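Local coordinates for uncharacterized protein (Leishmania major, PDB 2B4W) that is of unknown function but belongs to the DUF1861 family, whose clan suggests kinship with beta-fructosidase-like glycoside hydrolases, at residues V18-K23 with D69-V74; T43-R48 with R61-T66. All blocks are in the same frame, centred on the assembly; numbering follows the deposited sequence.

Interaction 1 (V18-K23 with D69-V74); sequences VLLTFK and DEFTAV
Thr21 and Phe71 lie on parallel neighbouring strands, and the backbone carries most of what holds 18-23 to 69-74. Four hydrogen bonds run between them: Thr21 N to Asp69 O at 2.9 Å, Phe71 N to Thr21 O, Lys23 N to Phe71 O and Ala73 N to Lys23 O. Each segment thus gives two N-H groups and accepts two, in a register of Thr21 with Glu70, Phe22 with Phe71 and Lys23 with Thr72. CA-H groups add to the grip, Phe22 CA approaching Phe71 O at 3.3 Å.

On the face of Phe22 and Phe71 the contact is apolar. The two side chains run side by side in the same direction, and Phe22 CD2 rests against Phe71 CB (3.8 Å). Leu20 brings CD1 to Phe71 CE2 at 3.9 Å, approaching the ring obliquely. Phe22 also meets, edge-to-face, the ring of Phe63 on strand 59-67.

Polar groups fill the other face. Thr21 OG1 sits between its backbone N and carbonyl carbon (chi1 65°), where it makes a weak bond to Asp69 O and touches Glu70 CB. Lys23 lays CD against Glu70 CD at 3.6 Å, but its NZ stays 4.1 Å from Glu70 OE1, too far for a salt bridge. Where the segments begin, Val18 CG2 touches Asp69 OD2 at 3.6 Å; Asp69 OD1 forms a salt bridge with Arg290 of strand 287-293, which pairs with 16-23 on its other side.

Backbone bonds thus hold the strands together, while side chains give one phenylalanine face and one of Thr21, Lys23, Glu70 and Thr72, where charge attraction is probably modest.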
loop_
_atom_site.group_PDB
_atom_site.type_symbol
_atom_site.label_atom_id
_atom_site.label_comp_id
_atom_site.label_asym_id
_atom_site.label_seq_id
_atom_site.Cartn_x
_atom_site.Cartn_y
_atom_site.Cartn_z
ATOM N N VAL A 18 8.980 0.363 -15.283
ATOM C CA VAL A 18 9.948 1.391 -14.956
ATOM C C VAL A 18 10.245 1.352 -13.448
ATOM O O VAL A 18 9.475 0.734 -12.701
ATOM C CB VAL A 18 9.509 2.831 -15.276
ATOM C CG1 VAL A 18 9.142 3.027 -16.745
ATOM C CG2 VAL A 18 8.330 3.220 -14.385
ATOM N N LEU A 19 11.343 2.038 -13.126
ATOM C CA LEU A 19 11.674 2.325 -11.729
ATOM C C LEU A 19 11.549 3.833 -11.541
ATOM O O LEU A 19 11.983 4.597 -12.408
ATOM C CB LEU A 19 13.054 1.816 -11.333
ATOM C CG LEU A 19 13.189 0.287 -11.255
ATOM C CD1 LEU A 19 14.632 -0.084 -10.933
ATOM C CD2 LEU A 19 12.219 -0.320 -10.251
ATOM N N LEU A 20 10.939 4.231 -10.429
ATOM C CA LEU A 20 10.832 5.661 -10.173
ATOM C C LEU A 20 12.235 6.205 -9.894
ATOM O O LEU A 20 13.075 5.471 -9.373
ATOM C CB LEU A 20 9.941 6.007 -8.979
ATOM C CG LEU A 20 8.522 5.435 -8.976
ATOM C CD1 LEU A 20 7.587 6.242 -8.089
ATOM C CD2 LEU A 20 7.994 5.360 -10.393
ATOM N N THR A 21 12.440 7.461 -10.236
ATOM C CA THR A 21 13.675 8.158 -9.895
ATOM C C THR A 21 13.291 9.190 -8.831
ATOM O O THR A 21 12.246 9.838 -8.969
ATOM C CB THR A 21 14.405 8.873 -11.046
ATOM O OG1 THR A 21 13.592 9.946 -11.536
ATOM C CG2 THR A 21 14.676 7.924 -12.191
ATOM N N PHE A 22 14.076 9.298 -7.776
ATOM C CA PHE A 22 13.819 10.215 -6.674
ATOM C C PHE A 22 15.008 11.178 -6.538
ATOM O O PHE A 22 16.129 10.699 -6.664
ATOM C CB PHE A 22 13.576 9.504 -5.344
ATOM C CG PHE A 22 12.341 8.626 -5.330
ATOM C CD1 PHE A 22 12.398 7.304 -5.727
ATOM C CD2 PHE A 22 11.134 9.148 -4.925
ATOM C CE1 PHE A 22 11.252 6.531 -5.701
ATOM C CE2 PHE A 22 9.992 8.376 -4.891
ATOM C CZ PHE A 22 10.039 7.059 -5.293
ATOM N N LYS A 23 14.735 12.451 -6.304
ATOM C CA LYS A 23 15.695 13.528 -6.148
ATOM C C LYS A 23 15.522 14.257 -4.832
ATOM O O LYS A 23 14.441 14.381 -4.278
ATOM C CB LYS A 23 15.609 14.534 -7.291
ATOM C CG LYS A 23 15.975 13.995 -8.660
ATOM C CD LYS A 23 15.332 14.848 -9.755
ATOM C CE LYS A 23 16.402 15.330 -10.727
ATOM N NZ LYS A 23 17.178 14.175 -11.271
ATOM N N ASP A 69 7.631 9.706 -13.984
ATOM C CA ASP A 69 8.247 8.770 -13.034
ATOM C C ASP A 69 9.445 9.371 -12.299
ATOM O O ASP A 69 10.363 8.692 -11.843
ATOM C CB ASP A 69 8.605 7.466 -13.753
ATOM C CG ASP A 69 7.390 6.829 -14.403
ATOM O OD1 ASP A 69 6.341 6.649 -13.745
ATOM O OD2 ASP A 69 7.462 6.475 -15.599
ATOM N N GLU A 70 9.425 10.690 -12.099
ATOM C CA GLU A 70 10.402 11.459 -11.362
ATOM C C GLU A 70 9.748 12.322 -10.280
ATOM O O GLU A 70 8.816 13.104 -10.470
ATOM C CB GLU A 70 11.226 12.381 -12.264
ATOM C CG GLU A 70 12.206 13.235 -11.440
ATOM C CD GLU A 70 12.821 14.302 -12.337
ATOM O OE1 GLU A 70 13.567 13.924 -13.262
ATOM O OE2 GLU A 70 12.565 15.504 -12.149
ATOM N N PHE A 71 10.278 12.163 -9.075
ATOM C CA PHE A 71 9.739 12.687 -7.835
ATOM C C PHE A 71 10.796 13.399 -7.013
ATOM O O PHE A 71 11.861 12.852 -6.706
ATOM C CB PHE A 71 9.099 11.515 -7.057
ATOM C CG PHE A 71 7.749 11.117 -7.655
ATOM C CD1 PHE A 71 6.611 11.765 -7.217
ATOM C CD2 PHE A 71 7.658 10.130 -8.607
ATOM C CE1 PHE A 71 5.380 11.437 -7.755
ATOM C CE2 PHE A 71 6.435 9.781 -9.155
ATOM C CZ PHE A 71 5.311 10.439 -8.711
ATOM N N THR A 72 10.512 14.649 -6.630
ATOM C CA THR A 72 11.485 15.388 -5.828
ATOM C C THR A 72 10.980 15.648 -4.414
ATOM O O THR A 72 9.848 16.043 -4.145
ATOM C CB THR A 72 11.870 16.731 -6.471
ATOM O OG1 THR A 72 12.537 16.503 -7.704
ATOM C CG2 THR A 72 12.891 17.465 -5.631
ATOM N N ALA A 73 11.880 15.418 -3.455
ATOM C CA ALA A 73 11.455 15.521 -2.064
ATOM C C ALA A 73 11.012 16.938 -1.769
ATOM O O ALA A 73 11.638 17.884 -2.263
ATOM C CB ALA A 73 12.612 15.082 -1.167
ATOM N N VAL A 74 9.962 17.076 -0.971
ATOM C CA VAL A 74 9.561 18.411 -0.553
ATOM C C VAL A 74 10.320 18.788 0.724
ATOM O O VAL A 74 10.192 18.052 1.703
ATOM C CB VAL A 74 8.060 18.540 -0.263
ATOM C CG1 VAL A 74 7.791 19.852 0.468
ATOM C CG2 VAL A 74 7.253 18.435 -1.546
#

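Interaction 2 (T43-R48 with R61-T66)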
loop_
_atom_site.group_PDB
_atom_site.type_symbol
_atom_site.label_atom_id
_atom_site.label_comp_id
_atom_site.label_asym_id
_atom_site.label_seq_id
_atom_site.Cartn_x
_atom_site.Cartn_y
_atom_site.Cartn_z
ATOM N N THR A 43 0.837 15.737 -8.734
ATOM C CA THR A 43 0.956 14.356 -8.326
ATOM C C THR A 43 2.067 14.311 -7.263
ATOM O O THR A 43 3.111 14.940 -7.433
ATOM C CB THR A 43 1.274 13.454 -9.514
ATOM O OG1 THR A 43 0.164 13.429 -10.416
ATOM C CG2 THR A 43 1.503 12.007 -9.079
ATOM N N HIS A 44 1.796 13.620 -6.181
ATOM C CA HIS A 44 2.694 13.479 -5.041
ATOM C C HIS A 44 2.756 12.002 -4.628
ATOM O O HIS A 44 1.968 11.145 -5.035
ATOM C CB HIS A 44 2.243 14.281 -3.853
ATOM C CG HIS A 44 2.297 15.761 -3.939
ATOM N ND1 HIS A 44 1.316 16.508 -4.546
ATOM C CD2 HIS A 44 3.221 16.645 -3.469
ATOM C CE1 HIS A 44 1.649 17.784 -4.445
ATOM N NE2 HIS A 44 2.801 17.914 -3.801
ATOM N N ILE A 45 3.759 11.726 -3.807
ATOM C CA ILE A 45 3.926 10.395 -3.244
ATOM C C ILE A 45 4.698 10.496 -1.917
ATOM O O ILE A 45 5.601 11.327 -1.814
ATOM C CB ILE A 45 4.608 9.420 -4.206
ATOM C CG1 ILE A 45 4.332 7.982 -3.809
ATOM C CG2 ILE A 45 6.105 9.660 -4.348
ATOM C CD1 ILE A 45 4.779 6.897 -4.759
ATOM N N TYR A 46 4.296 9.687 -0.938
ATOM C CA TYR A 46 5.126 9.519 0.254
ATOM C C TYR A 46 6.049 8.322 0.048
ATOM O O TYR A 46 5.616 7.287 -0.462
ATOM C CB TYR A 46 4.316 9.263 1.522
ATOM C CG TYR A 46 3.439 10.410 1.938
ATOM C CD1 TYR A 46 3.934 11.510 2.628
ATOM C CD2 TYR A 46 2.087 10.360 1.628
ATOM C CE1 TYR A 46 3.105 12.561 3.005
ATOM C CE2 TYR A 46 1.266 11.396 1.995
ATOM C CZ TYR A 46 1.770 12.485 2.679
ATOM O OH TYR A 46 0.881 13.469 3.004
ATOM N N GLY A 47 7.299 8.449 0.455
ATOM C CA GLY A 47 8.242 7.351 0.369
ATOM C C GLY A 47 8.920 7.071 1.704
ATOM O O GLY A 47 9.104 7.933 2.564
ATOM N N ARG A 48 9.285 5.805 1.826
ATOM C CA ARG A 48 10.092 5.340 2.953
ATOM C C ARG A 48 11.545 5.498 2.542
ATOM O O ARG A 48 11.949 4.959 1.495
ATOM C CB ARG A 48 9.725 3.924 3.330
ATOM C CG ARG A 48 10.635 3.128 4.215
ATOM C CD ARG A 48 10.294 1.627 4.229
ATOM N NE ARG A 48 11.039 0.965 5.264
ATOM C CZ ARG A 48 10.916 -0.150 5.914
ATOM N NH1 ARG A 48 9.976 -1.045 5.718
ATOM N NH2 ARG A 48 11.831 -0.416 6.859
ATOM N N ARG A 61 9.398 10.796 3.741
ATOM C CA ARG A 61 9.358 12.094 3.080
ATOM C C ARG A 61 8.154 12.204 2.140
ATOM O O ARG A 61 7.582 11.206 1.698
ATOM C CB ARG A 61 10.639 12.350 2.295
ATOM C CG ARG A 61 11.876 12.521 3.166
ATOM C CD ARG A 61 11.845 13.758 4.023
ATOM N NE ARG A 61 12.096 15.005 3.337
ATOM C CZ ARG A 61 13.094 15.484 2.633
ATOM N NH1 ARG A 61 14.219 14.831 2.375
ATOM N NH2 ARG A 61 12.956 16.719 2.154
ATOM N N LEU A 62 7.788 13.437 1.846
ATOM C CA LEU A 62 6.788 13.742 0.829
ATOM C C LEU A 62 7.553 14.148 -0.439
ATOM O O LEU A 62 8.426 14.998 -0.285
ATOM C CB LEU A 62 5.859 14.870 1.243
ATOM C CG LEU A 62 4.810 15.347 0.230
ATOM C CD1 LEU A 62 3.689 14.324 0.053
ATOM C CD2 LEU A 62 4.261 16.698 0.671
ATOM N N PHE A 63 7.193 13.549 -1.572
ATOM C CA PHE A 63 7.707 13.870 -2.876
ATOM C C PHE A 63 6.618 14.359 -3.859
ATOM O O PHE A 63 5.493 13.843 -3.920
ATOM C CB PHE A 63 8.379 12.675 -3.540
ATOM C CG PHE A 63 9.501 12.029 -2.746
ATOM C CD1 PHE A 63 9.209 11.165 -1.714
ATOM C CD2 PHE A 63 10.816 12.296 -3.073
ATOM C CE1 PHE A 63 10.247 10.585 -0.986
ATOM C CE2 PHE A 63 11.853 11.711 -2.380
ATOM C CZ PHE A 63 11.544 10.866 -1.339
ATOM N N GLU A 64 6.996 15.362 -4.621
ATOM C CA GLU A 64 6.289 16.018 -5.698
ATOM C C GLU A 64 6.827 15.524 -7.041
ATOM O O GLU A 64 8.022 15.527 -7.356
ATOM C CB GLU A 64 6.402 17.540 -5.613
ATOM C CG GLU A 64 5.484 18.307 -6.553
ATOM C CD GLU A 64 5.782 19.796 -6.574
ATOM O OE1 GLU A 64 5.830 20.439 -5.500
ATOM O OE2 GLU A 64 5.969 20.340 -7.683
ATOM N N GLU A 65 5.884 15.068 -7.865
ATOM C CA GLU A 65 6.202 14.762 -9.245
ATOM C C GLU A 65 6.870 15.930 -9.954
ATOM O O GLU A 65 6.340 17.040 -10.080
ATOM C CB GLU A 65 4.923 14.396 -10.020
ATOM C CG GLU A 65 5.244 14.050 -11.466
ATOM C CD GLU A 65 4.023 13.571 -12.245
ATOM O OE1 GLU A 65 3.297 14.414 -12.806
ATOM O OE2 GLU A 65 3.801 12.342 -12.299
ATOM N N THR A 66 8.083 15.738 -10.482
ATOM C CA THR A 66 8.653 16.828 -11.262
ATOM C C THR A 66 9.056 16.357 -12.663
ATOM O O THR A 66 9.794 17.100 -13.322
ATOM C CB THR A 66 9.926 17.443 -10.642
ATOM O OG1 THR A 66 10.936 16.449 -10.835
ATOM C CG2 THR A 66 9.783 17.734 -9.172
HETATM O O HOH W 1 2.029 16.135 -11.704
HETATM O O HOH W 2 3.743 20.202 -3.047
#
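Ile45 and Phe63 form a hydrogen-bonded antiparallel pair: Ile45 N gives to Phe63 O and Phe63 N to Ile45 O, both at 2.7 Å. Gly47 and Arg61 repeat the exchange, Gly47 N to Arg61 O at 3.0 Å and Arg61 N to Gly47 O at 3.1 Å, and Glu65 N gives to Thr43 O at 2.8 Å. The alternate backbone groups turn outward, Tyr46 N to Ser34 OG for example.

Two waters lie beside the pair. One accepts from Thr43 N; the other meets His44 NE2 at 2.6 Å, in the plane of the ring, and donates to Glu64 OE1. The second carboxylate oxygen of Glu64 is in a salt bridge with Lys42.

Among the side chains, Leu62 lays CD1 over one face of the Tyr46 ring, 3.8 Å from its centroid, in a CH-pi contact offset toward the rim. Tyr46 OH bonds to Pro119 O. On the opposite face of the sheet, that of Ile45 and Phe63, the Phe63 ring turns its edge to Ile45 O, and CE1 lies 3.9 Å from Gly47 N.

Consecutive in the chain, joined by a short connection and paired antiparallel, strands 42-50 and 59-67 form a beta hairpin within a mixed sheet.

Strand 59-67 leads into strand 70-73, its antiparallel neighbour in the same sheet. Interaction 2 is nested in the loop that interaction 1 closes, because 43-66 lies between 23 and 69 in the chain. Their centres are 7 Å apart, and Thr72 N and Val74 N probably bond to Glu64 O and Leu62 O. Interaction 2 is the buried one, a local hairpin with an aromatic-lined face; interaction 1 is partly exposed, joins strands far apart in sequence, and is parallel, with Thr21 and Lys23 on its exposed face. The apolar face of interaction 1 continues into interaction 2, where Phe71 touches Ile45. Charges differ too: loosely placed opposite charges across interaction 1, a carboxylate with definite partners in interaction 2.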